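Local coordinates for protein SusD homolog (Bacteroides thetaiotaomicron VPI-5482, PDB 3IV0) that probably binds glycans at the outer membrane as a SusD-family lipoprotein, although its sugar ligand and exact function are not established, at residues 65-69 against 70-74; 78-82 against 83-87; 86-89 against 90-93. All coordinates share one frame; numbering follows the deposited sequence. Where two conformers were deposited one is given.

The three contacts follow one another along the chain and lie on the same side of its centre. Interaction 1 ends helix 63-69 and starts helix 73-79, interaction 2 folds the chain back after helix 73-79, and interaction 3 leads from there to helix 93-108. Centres of interactions 1 and 2 are about 12 Å apart, bridged by a probable hydrogen bond of 3.0 Å between Y67 OH and T79 OG1. Interactions 2 and 3, with centres about 8 Å apart, share G86 and G87 and are joined by a probable bond of 2.9 Å from L88 N to D83 O. M90 CE packs against M73 O, 3.9 Å away, linking interactions 3 and 1.

Interaction 1: residues 65-69 against 70-74; sequences VAYLA and NNDMG
Y67 O is the focus of the contact: D72 N binds it at 2.9 Å with an N-H...O angle of 152°, while N70 N reaches the same oxygen only weakly. The stronger bond of N70 N goes to A66 O, at 2.9 Å. N71 N closes the turn on L68 O at 3.1 Å. With N71 at positive phi, and with two bonds running back into the last turn, D72 N to Y67 O and N71 N to L68 O, the backbone forms a Schellman motif that terminates helix 63-69. The next helix starts almost at once, because D72 is the N-cap of helix 73-79 and its OD1 accepts a weak bond from E75 N. The D72 side chain has CG anti to the backbone N, chi1 -159°, which sets the other carboxylate oxygen, OD2, 4.1 Å from Y67 CD1. Ring and carboxylate planes stand 76° apart, so the two groups are steeply inclined and do not stack. On a different side of the turn, the M73 selenomethionine chain bends at chi2 and chi3, bringing both SE and CE to 4.0 Å from L68 CD2 in an apolar contact. Farther out, Y67 OH is hydrogen-bonded to T79 OG1, which ties the ring to the far end of helix 73-79. The N71 amide is held at both ends, OD1 by R51 NH2 and ND2 to A458 O, and A69 O accepts from N447 ND2. Behind the apolar pair, L68 packs on Y46 and M50 of helix 43-50, and M73 on W461 and W480.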
ATOM      1  N   VAL A  65     -15.209  -7.833  10.021  1.00 12.56           N
ATOM      2  CA  VAL A  65     -14.689  -6.613  10.609  1.00 12.97           C
ATOM      3  C   VAL A  65     -14.026  -6.898  11.954  1.00 13.96           C
ATOM      4  O   VAL A  65     -12.893  -6.508  12.189  1.00 14.27           O
ATOM      5  CB  VAL A  65     -15.766  -5.531  10.766  1.00 13.89           C
ATOM      6  CG1 VAL A  65     -15.184  -4.327  11.513  1.00 13.83           C
ATOM      7  CG2 VAL A  65     -16.291  -5.148   9.370  1.00 14.13           C
ATOM      8  N   ALA A  66     -14.763  -7.517  12.869  1.00 14.77           N
ATOM      9  CA  ALA A  66     -14.185  -7.908  14.162  1.00 14.31           C
ATOM     10  C   ALA A  66     -13.045  -8.885  14.017  1.00 14.15           C
ATOM     11  O   ALA A  66     -12.063  -8.781  14.729  1.00 14.43           O
ATOM     12  CB  ALA A  66     -15.263  -8.496  15.128  1.00 15.84           C
ATOM     13  N   TYR A  67     -13.169  -9.889  13.150  1.00 13.68           N
ATOM     14  CA  TYR A  67     -12.053 -10.801  12.974  1.00 13.49           C
ATOM     15  C   TYR A  67     -10.775 -10.049  12.601  1.00 14.43           C
ATOM     16  O   TYR A  67      -9.693 -10.298  13.175  1.00 13.96           O
ATOM     17  CB  TYR A  67     -12.365 -11.848  11.926  1.00 15.66           C
ATOM     18  CG  TYR A  67     -13.526 -12.773  12.249  1.00 15.92           C
ATOM     19  CD1 TYR A  67     -13.855 -13.144  13.550  1.00 19.66           C
ATOM     20  CD2 TYR A  67     -14.256 -13.330  11.220  1.00 16.79           C
ATOM     21  CE1 TYR A  67     -14.916 -14.024  13.790  1.00 21.83           C
ATOM     22  CE2 TYR A  67     -15.282 -14.200  11.453  1.00 20.02           C
ATOM     23  CZ  TYR A  67     -15.609 -14.536  12.728  1.00 20.44           C
ATOM     24  OH  TYR A  67     -16.649 -15.422  12.910  1.00 27.37           O
ATOM     25  N   LEU A  68     -10.858  -9.128  11.654  1.00 14.18           N
ATOM     26  CA  LEU A  68      -9.681  -8.339  11.292  1.00 13.77           C
ATOM     27  C   LEU A  68      -9.191  -7.503  12.443  1.00 13.03           C
ATOM     28  O   LEU A  68      -7.992  -7.510  12.758  1.00 12.91           O
ATOM     29  CB  LEU A  68      -9.984  -7.471  10.069  1.00 13.71           C
ATOM     30  CG  LEU A  68     -10.088  -8.288   8.792  1.00 15.08           C
ATOM     31  CD1 LEU A  68     -10.785  -7.481   7.722  1.00 14.46           C
ATOM     32  CD2 LEU A  68      -8.706  -8.781   8.315  1.00 15.62           C
ATOM     33  N   ALA A  69     -10.109  -6.809  13.105  1.00 13.05           N
ATOM     34  CA  ALA A  69      -9.754  -5.951  14.233  1.00 13.02           C
ATOM     35  C   ALA A  69      -8.985  -6.695  15.305  1.00 13.07           C
ATOM     36  O   ALA A  69      -8.094  -6.135  15.941  1.00 13.83           O
ATOM     37  CB  ALA A  69     -11.024  -5.339  14.858  1.00 14.42           C
ATOM     38  N   ASN A  70      -9.374  -7.941  15.511  1.00 13.10           N
ATOM     39  CA  ASN A  70      -8.857  -8.786  16.582  1.00 14.51           C
ATOM     40  C   ASN A  70      -7.774  -9.740  16.164  1.00 13.65           C
ATOM     41  O   ASN A  70      -7.316 -10.571  16.950  1.00 13.98           O
ATOM     42  CB  ASN A  70     -10.003  -9.592  17.188  1.00 15.15           C
ATOM     43  CG  ASN A  70     -11.029  -8.730  17.893  1.00 17.83           C
ATOM     44  OD1 ASN A  70     -10.709  -7.661  18.415  1.00 21.71           O
ATOM     45  ND2 ASN A  70     -12.279  -9.197  17.898  1.00 21.78           N
ATOM     46  N   ASN A  71      -7.352  -9.666  14.895  1.00 12.66           N
ATOM     47  CA  ASN A  71      -6.365 -10.603  14.381  1.00 12.25           C
ATOM     48  C   ASN A  71      -6.790 -12.066  14.530  1.00 12.39           C
ATOM     49  O   ASN A  71      -5.940 -12.956  14.638  1.00 14.32           O
ATOM     50  CB  ASN A  71      -4.976 -10.340  14.993  1.00 11.51           C
ATOM     51  CG  ASN A  71      -3.855 -10.988  14.208  1.00 12.78           C
ATOM     52  OD1 ASN A  71      -3.889 -10.977  12.965  1.00 14.16           O
ATOM     53  ND2 ASN A  71      -2.897 -11.605  14.888  1.00 12.82           N
ATOM     54  N   ASP A  72      -8.105 -12.310  14.430  1.00 13.06           N
ATOM     55  CA  ASP A  72      -8.668 -13.651  14.516  1.00 15.34           C
ATOM     56  C   ASP A  72      -8.733 -14.240  13.121  1.00 15.08           C
ATOM     57  O   ASP A  72      -9.828 -14.511  12.580  1.00 14.67           O
ATOM     58  CB  ASP A  72     -10.071 -13.571  15.148  1.00 14.82           C
ATOM     59  CG  ASP A  72     -10.566 -14.905  15.751  1.00 23.05           C
ATOM     60  OD1 ASP A  72     -10.028 -16.018  15.512  1.00 25.81           O
ATOM     61  OD2 ASP A  72     -11.594 -14.806  16.472  1.00 33.14           O
HETATM   62  N   MSE A  73      -7.550 -14.468  12.540  1.00 14.20           N
HETATM   63  CA  MSE A  73      -7.494 -14.783  11.133  1.00 14.95           C
HETATM   64  C   MSE A  73      -7.934 -16.211  10.898  1.00 15.71           C
HETATM   65  O   MSE A  73      -8.409 -16.561   9.798  1.00 17.17           O
HETATM   66  CB  MSE A  73      -6.079 -14.503  10.562  1.00 14.29           C
HETATM   67  CG  MSE A  73      -5.526 -13.173  10.883  1.00 16.55           C
HETATM   68 SE   MSE A  73      -6.714 -11.731  10.211  0.75 14.07          SE
HETATM   69  CE  MSE A  73      -6.139 -11.809   8.358  1.00 13.41           C
ATOM     70  N   GLY A  74      -7.807 -17.074  11.895  1.00 16.02           N
ATOM     71  CA  GLY A  74      -8.289 -18.430  11.773  1.00 15.42           C
ATOM     72  C   GLY A  74      -9.813 -18.470  11.716  1.00 15.98           C
ATOM     73  O   GLY A  74     -10.406 -19.266  10.968  1.00 17.58           O
TER

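Interaction 2: residues 78-82 against 83-87; sequences NTYPD and DARGG
D83 begins the return leg beside Y80, its OD1 lying 3.7 Å from Y80 CB. Its CG sits between the backbone N and the carbonyl carbon, chi1 79°, and from there OD1 accepts R85 N at 3.0 Å, while OD2 also takes a bond from water 1. R85 then folds back: bends at chi2 and chi3 let NE and NH2 grip the carboxylate side-on, NE on OD1 at 3.1 Å and NH2 on the syn side of OD2 at 2.9 Å. Both R85 N and NE meet OD1 from the same face of the carboxylate. R85 CB itself lies over one face of the Y80 ring, 3.6 Å from the centroid and 18° off the normal, a CH-pi contact. The guanidinium, brought round by the bends, has Y80 CE1 over its face, with the two planes 65° apart, so the groups are not stacked flat. G86 N bonds to D83 O, and G87 N reaches Y80 O at 2.8 Å. G87 CA adds a C-H...O contact to P81 O. The arrangement is an Asx turn at D83 combined with a type I beta turn over residues 83-86, reinforced by a salt bridge, in the loop following helix 73-79.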
ATOM      1  N   ASN A  78     -12.282 -19.965   8.770  0.60 16.10           N
ATOM      2  CA  ASN A  78     -13.421 -20.845   8.981  0.60 16.13           C
ATOM      3  C   ASN A  78     -14.776 -20.226   8.542  0.60 15.58           C
ATOM      4  O   ASN A  78     -15.613 -20.942   7.999  0.60 17.34           O
ATOM      5  CB  ASN A  78     -13.454 -21.285  10.456  0.60 15.45           C
ATOM      6  CG  ASN A  78     -14.491 -22.369  10.727  0.60 14.96           C
ATOM      7  OD1 ASN A  78     -15.467 -22.136  11.448  0.60 22.59           O
ATOM      8  ND2 ASN A  78     -14.280 -23.548  10.168  0.60 16.05           N
ATOM      9  N   THR A  79     -14.988 -18.925   8.723  1.00 14.52           N
ATOM     10  CA  THR A  79     -16.285 -18.314   8.404  1.00 14.89           C
ATOM     11  C   THR A  79     -16.416 -18.015   6.912  1.00 16.00           C
ATOM     12  O   THR A  79     -17.510 -18.151   6.361  1.00 15.95           O
ATOM     13  CB  THR A  79     -16.502 -17.023   9.217  1.00 16.73           C
ATOM     14  OG1 THR A  79     -16.505 -17.341  10.625  1.00 18.43           O
ATOM     15  CG2 THR A  79     -17.800 -16.337   8.861  1.00 16.94           C
ATOM     16  N   TYR A  80     -15.306 -17.700   6.246  1.00 13.52           N
ATOM     17  CA  TYR A  80     -15.306 -17.332   4.828  1.00 14.03           C
ATOM     18  C   TYR A  80     -14.225 -18.124   4.092  1.00 14.06           C
ATOM     19  O   TYR A  80     -13.220 -17.570   3.643  1.00 13.78           O
ATOM     20  CB  TYR A  80     -15.050 -15.839   4.663  1.00 12.58           C
ATOM     21  CG  TYR A  80     -15.941 -14.919   5.449  1.00 14.85           C
ATOM     22  CD1 TYR A  80     -17.223 -14.627   5.043  1.00 15.29           C
ATOM     23  CD2 TYR A  80     -15.473 -14.312   6.620  1.00 15.43           C
ATOM     24  CE1 TYR A  80     -18.016 -13.754   5.765  1.00 17.73           C
ATOM     25  CE2 TYR A  80     -16.253 -13.456   7.337  1.00 15.82           C
ATOM     26  CZ  TYR A  80     -17.529 -13.161   6.908  1.00 16.53           C
ATOM     27  OH  TYR A  80     -18.302 -12.276   7.638  1.00 17.84           O
ATOM     28  N   PRO A  81     -14.385 -19.438   3.982  1.00 13.27           N
ATOM     29  CA  PRO A  81     -13.251 -20.240   3.557  1.00 14.41           C
ATOM     30  C   PRO A  81     -12.704 -20.020   2.154  1.00 12.96           C
ATOM     31  O   PRO A  81     -11.533 -20.265   1.938  1.00 13.41           O
ATOM     32  CB  PRO A  81     -13.765 -21.673   3.659  1.00 17.21           C
ATOM     33  CG  PRO A  81     -15.211 -21.600   3.927  1.00 19.73           C
ATOM     34  CD  PRO A  81     -15.541 -20.254   4.420  1.00 14.85           C
ATOM     35  N   ASP A  82     -13.586 -19.661   1.218  1.00 12.48           N
ATOM     36  CA  ASP A  82     -13.200 -19.630  -0.201  1.00 13.06           C
ATOM     37  C   ASP A  82     -13.435 -18.294  -0.913  1.00 13.34           C
ATOM     38  O   ASP A  82     -12.897 -18.080  -2.041  1.00 13.06           O
ATOM     39  CB  ASP A  82     -13.931 -20.744  -0.977  1.00 13.24           C
ATOM     40  CG  ASP A  82     -13.455 -22.114  -0.622  1.00 18.98           C
ATOM     41  OD1 ASP A  82     -12.265 -22.300  -0.288  1.00 17.64           O
ATOM     42  OD2 ASP A  82     -14.262 -23.064  -0.722  1.00 18.93           O
ATOM     43  N   ASP A  83     -14.176 -17.388  -0.283  1.00 12.33           N
ATOM     44  CA  ASP A  83     -14.706 -16.221  -0.973  1.00 13.39           C
ATOM     45  C   ASP A  83     -13.994 -14.912  -0.628  1.00 12.69           C
ATOM     46  O   ASP A  83     -12.936 -14.918   0.026  1.00 13.93           O
ATOM     47  CB  ASP A  83     -16.238 -16.142  -0.851  1.00 15.23           C
ATOM     48  CG  ASP A  83     -16.729 -15.600   0.480  1.00 16.22           C
ATOM     49  OD1 ASP A  83     -15.974 -14.937   1.231  1.00 16.71           O
ATOM     50  OD2 ASP A  83     -17.939 -15.798   0.740  1.00 21.78           O
ATOM     51  N   ALA A  84     -14.509 -13.803  -1.136  1.00 12.21           N
ATOM     52  CA  ALA A  84     -13.780 -12.527  -1.088  1.00 12.08           C
ATOM     53  C   ALA A  84     -13.774 -11.846   0.261  1.00 12.67           C
ATOM     54  O   ALA A  84     -13.237 -10.740   0.375  1.00 14.20           O
ATOM     55  CB  ALA A  84     -14.287 -11.534  -2.184  1.00 13.74           C
ATOM     56  N   ARG A  85     -14.379 -12.453   1.279  1.00 12.70           N
ATOM     57  CA  ARG A  85     -14.276 -11.946   2.643  1.00 12.66           C
ATOM     58  C   ARG A  85     -13.204 -12.643   3.443  1.00 14.27           C
ATOM     59  O   ARG A  85     -12.986 -12.291   4.596  1.00 15.14           O
ATOM     60  CB  ARG A  85     -15.623 -12.021   3.382  1.00 15.17           C
ATOM     61  CG  ARG A  85     -16.657 -11.025   2.924  1.00 15.23           C
ATOM     62  CD  ARG A  85     -17.456 -11.468   1.705  1.00 21.48           C
ATOM     63  NE  ARG A  85     -18.094 -12.772   1.834  1.00 20.99           N
ATOM     64  CZ  ARG A  85     -19.271 -13.001   2.398  1.00 21.65           C
ATOM     65  NH1 ARG A  85     -20.007 -12.015   2.877  1.00 24.24           N
ATOM     66  NH2 ARG A  85     -19.736 -14.244   2.428  1.00 21.41           N
ATOM     67  N   GLY A  86     -12.537 -13.626   2.854  1.00 12.23           N
ATOM     68  CA  GLY A  86     -11.444 -14.267   3.592  1.00 13.39           C
ATOM     69  C   GLY A  86     -10.569 -15.131   2.742  1.00 13.34           C
ATOM     70  O   GLY A  86      -9.449 -14.749   2.387  1.00 12.87           O
ATOM     71  N   GLY A  87     -11.078 -16.290   2.332  1.00 13.71           N
ATOM     72  CA  GLY A  87     -10.264 -17.241   1.609  1.00 14.60           C
ATOM     73  C   GLY A  87      -9.565 -16.778   0.362  1.00 12.05           C
ATOM     74  O   GLY A  87      -8.450 -17.196   0.071  1.00 11.92           O
TER
HETATM   75  O   HOH W   1     -18.333 -17.809   2.999  1.00 33.17           O

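Interaction 3: residues 86-89 against 90-93; sequences GGLI and MQWD
With CG beside the backbone N, chi1 -66°, and an extended chain beyond it, the Q91 side chain runs back along the turn until NE2 meets G87 O at 3.1 Å. This bond is weak, its N-H...O angle being 134°. The M90 selenomethionine has a similar first torsion, but its chain diverges from that of Q91 and carries SE and CE over the G86 carbonyl, each 3.9 Å from G86 O. L88 meets the Q91 amide through CD2, 4.0 Å from NE2, while OE1 of that amide has a weak bond from N466 ND2. The backbone makes a type I beta turn from L88 to Q91, closed by Q91 N on L88 O at 3.1 Å and 154°. M90 N is shared weakly between G86 O and G87 O. Water 2 donates to I89 O and Q91 O, both at 2.8 Å, bridging the turn. Beyond the turn, W92 is the N-cap of helix 93-108; R41 NH1 hydrogen-bonds to Q91 O, and R41 NH2 forms a salt bridge with D93 OD1. The buried G87 O accepts two weak, bent hydrogen bonds, from M90 N and Q91 NE2, so its polarity is probably met by sharing rather than by one straight bond.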
ATOM      1  N   GLY A  86     -12.537 -13.626   2.854  1.00 12.23           N
ATOM      2  CA  GLY A  86     -11.444 -14.267   3.592  1.00 13.39           C
ATOM      3  C   GLY A  86     -10.569 -15.131   2.742  1.00 13.34           C
ATOM      4  O   GLY A  86      -9.449 -14.749   2.387  1.00 12.87           O
ATOM      5  N   GLY A  87     -11.078 -16.290   2.332  1.00 13.71           N
ATOM      6  CA  GLY A  87     -10.264 -17.241   1.609  1.00 14.60           C
ATOM      7  C   GLY A  87      -9.565 -16.778   0.362  1.00 12.05           C
ATOM      8  O   GLY A  87      -8.450 -17.196   0.071  1.00 11.92           O
ATOM      9  N   LEU A  88     -10.242 -15.999  -0.466  1.00 13.25           N
ATOM     10  CA  LEU A  88      -9.578 -15.497  -1.658  1.00 12.46           C
ATOM     11  C   LEU A  88      -8.380 -14.649  -1.320  1.00 13.34           C
ATOM     12  O   LEU A  88      -7.401 -14.647  -2.037  1.00 14.42           O
ATOM     13  CB  LEU A  88     -10.504 -14.660  -2.526  1.00 14.16           C
ATOM     14  CG  LEU A  88     -11.556 -15.340  -3.364  1.00 16.62           C
ATOM     15  CD1 LEU A  88     -12.337 -14.288  -4.193  1.00 15.63           C
ATOM     16  CD2 LEU A  88     -10.935 -16.392  -4.249  1.00 13.60           C
ATOM     17  N   ILE A  89      -8.481 -13.867  -0.258  1.00 12.83           N
ATOM     18  CA  ILE A  89      -7.397 -12.981   0.123  1.00 12.51           C
ATOM     19  C   ILE A  89      -6.192 -13.822   0.588  1.00 13.34           C
ATOM     20  O   ILE A  89      -5.056 -13.403   0.513  1.00 12.61           O
ATOM     21  CB  ILE A  89      -7.890 -12.016   1.223  1.00 12.16           C
ATOM     22  CG1 ILE A  89      -9.102 -11.195   0.765  1.00 14.34           C
ATOM     23  CG2 ILE A  89      -6.750 -11.076   1.632  1.00 15.54           C
ATOM     24  CD1 ILE A  89      -9.775 -10.426   1.887  1.00 14.93           C
HETATM   25  N   MSE A  90      -6.474 -15.049   1.011  1.00 11.06           N
HETATM   26  CA  MSE A  90      -5.442 -15.975   1.461  1.00 12.89           C
HETATM   27  C   MSE A  90      -4.777 -16.767   0.349  1.00 11.67           C
HETATM   28  O   MSE A  90      -4.006 -17.672   0.602  1.00 11.75           O
HETATM   29  CB  MSE A  90      -6.047 -16.958   2.446  1.00 11.84           C
HETATM   30  CG  MSE A  90      -6.524 -16.288   3.702  1.00 12.67           C
HETATM   31 SE   MSE A  90      -7.737 -17.335   4.807  0.75 13.90          SE
HETATM   32  CE  MSE A  90      -8.324 -15.855   5.975  1.00 17.42           C
ATOM     33  N   GLN A  91      -5.121 -16.410  -0.890  1.00 10.92           N
ATOM     34  CA  GLN A  91      -4.571 -17.025  -2.087  1.00 11.08           C
ATOM     35  C   GLN A  91      -3.690 -16.079  -2.845  1.00 11.27           C
ATOM     36  O   GLN A  91      -4.125 -15.009  -3.273  1.00 11.94           O
ATOM     37  CB  GLN A  91      -5.703 -17.524  -2.989  1.00 11.77           C
ATOM     38  CG  GLN A  91      -6.480 -18.658  -2.339  1.00 13.82           C
ATOM     39  CD  GLN A  91      -7.756 -19.002  -3.037  1.00 17.23           C
ATOM     40  OE1 GLN A  91      -7.790 -19.146  -4.263  1.00 22.70           O
ATOM     41  NE2 GLN A  91      -8.820 -19.112  -2.286  1.00 14.12           N
ATOM     42  N   TRP A  92      -2.444 -16.473  -3.027  1.00 11.70           N
ATOM     43  CA  TRP A  92      -1.482 -15.651  -3.748  1.00 11.47           C
ATOM     44  C   TRP A  92      -1.492 -15.852  -5.254  1.00 11.76           C
ATOM     45  O   TRP A  92      -0.690 -15.262  -5.979  1.00 11.77           O
ATOM     46  CB  TRP A  92      -0.066 -15.811  -3.150  1.00 10.46           C
ATOM     47  CG  TRP A  92       0.442 -17.201  -3.057  1.00 10.65           C
ATOM     48  CD1 TRP A  92       0.201 -18.236  -3.933  1.00 12.20           C
ATOM     49  CD2 TRP A  92       1.241 -17.724  -2.016  1.00 11.03           C
ATOM     50  NE1 TRP A  92       0.852 -19.350  -3.500  1.00 12.85           N
ATOM     51  CE2 TRP A  92       1.502 -19.081  -2.326  1.00 12.03           C
ATOM     52  CE3 TRP A  92       1.807 -17.171  -0.860  1.00 11.26           C
ATOM     53  CZ2 TRP A  92       2.247 -19.892  -1.499  1.00 12.88           C
ATOM     54  CZ3 TRP A  92       2.567 -17.991  -0.028  1.00 11.70           C
ATOM     55  CH2 TRP A  92       2.777 -19.337  -0.362  1.00 12.77           C
ATOM     56  N   ASP A  93      -2.447 -16.638  -5.759  1.00 11.57           N
ATOM     57  CA  ASP A  93      -2.502 -16.980  -7.182  1.00 12.60           C
ATOM     58  C   ASP A  93      -2.512 -15.801  -8.130  1.00 11.64           C
ATOM     59  O   ASP A  93      -1.805 -15.834  -9.147  1.00 12.89           O
ATOM     60  CB  ASP A  93      -3.709 -17.924  -7.501  1.00 14.87           C
ATOM     61  CG  ASP A  93      -5.070 -17.301  -7.211  1.00 17.96           C
ATOM     62  OD1 ASP A  93      -5.199 -16.512  -6.254  1.00 15.44           O
ATOM     63  OD2 ASP A  93      -6.056 -17.609  -7.944  1.00 20.29           O
TER
HETATM   64  O   HOH W   2      -3.705 -12.593  -1.824  1.00 11.91           O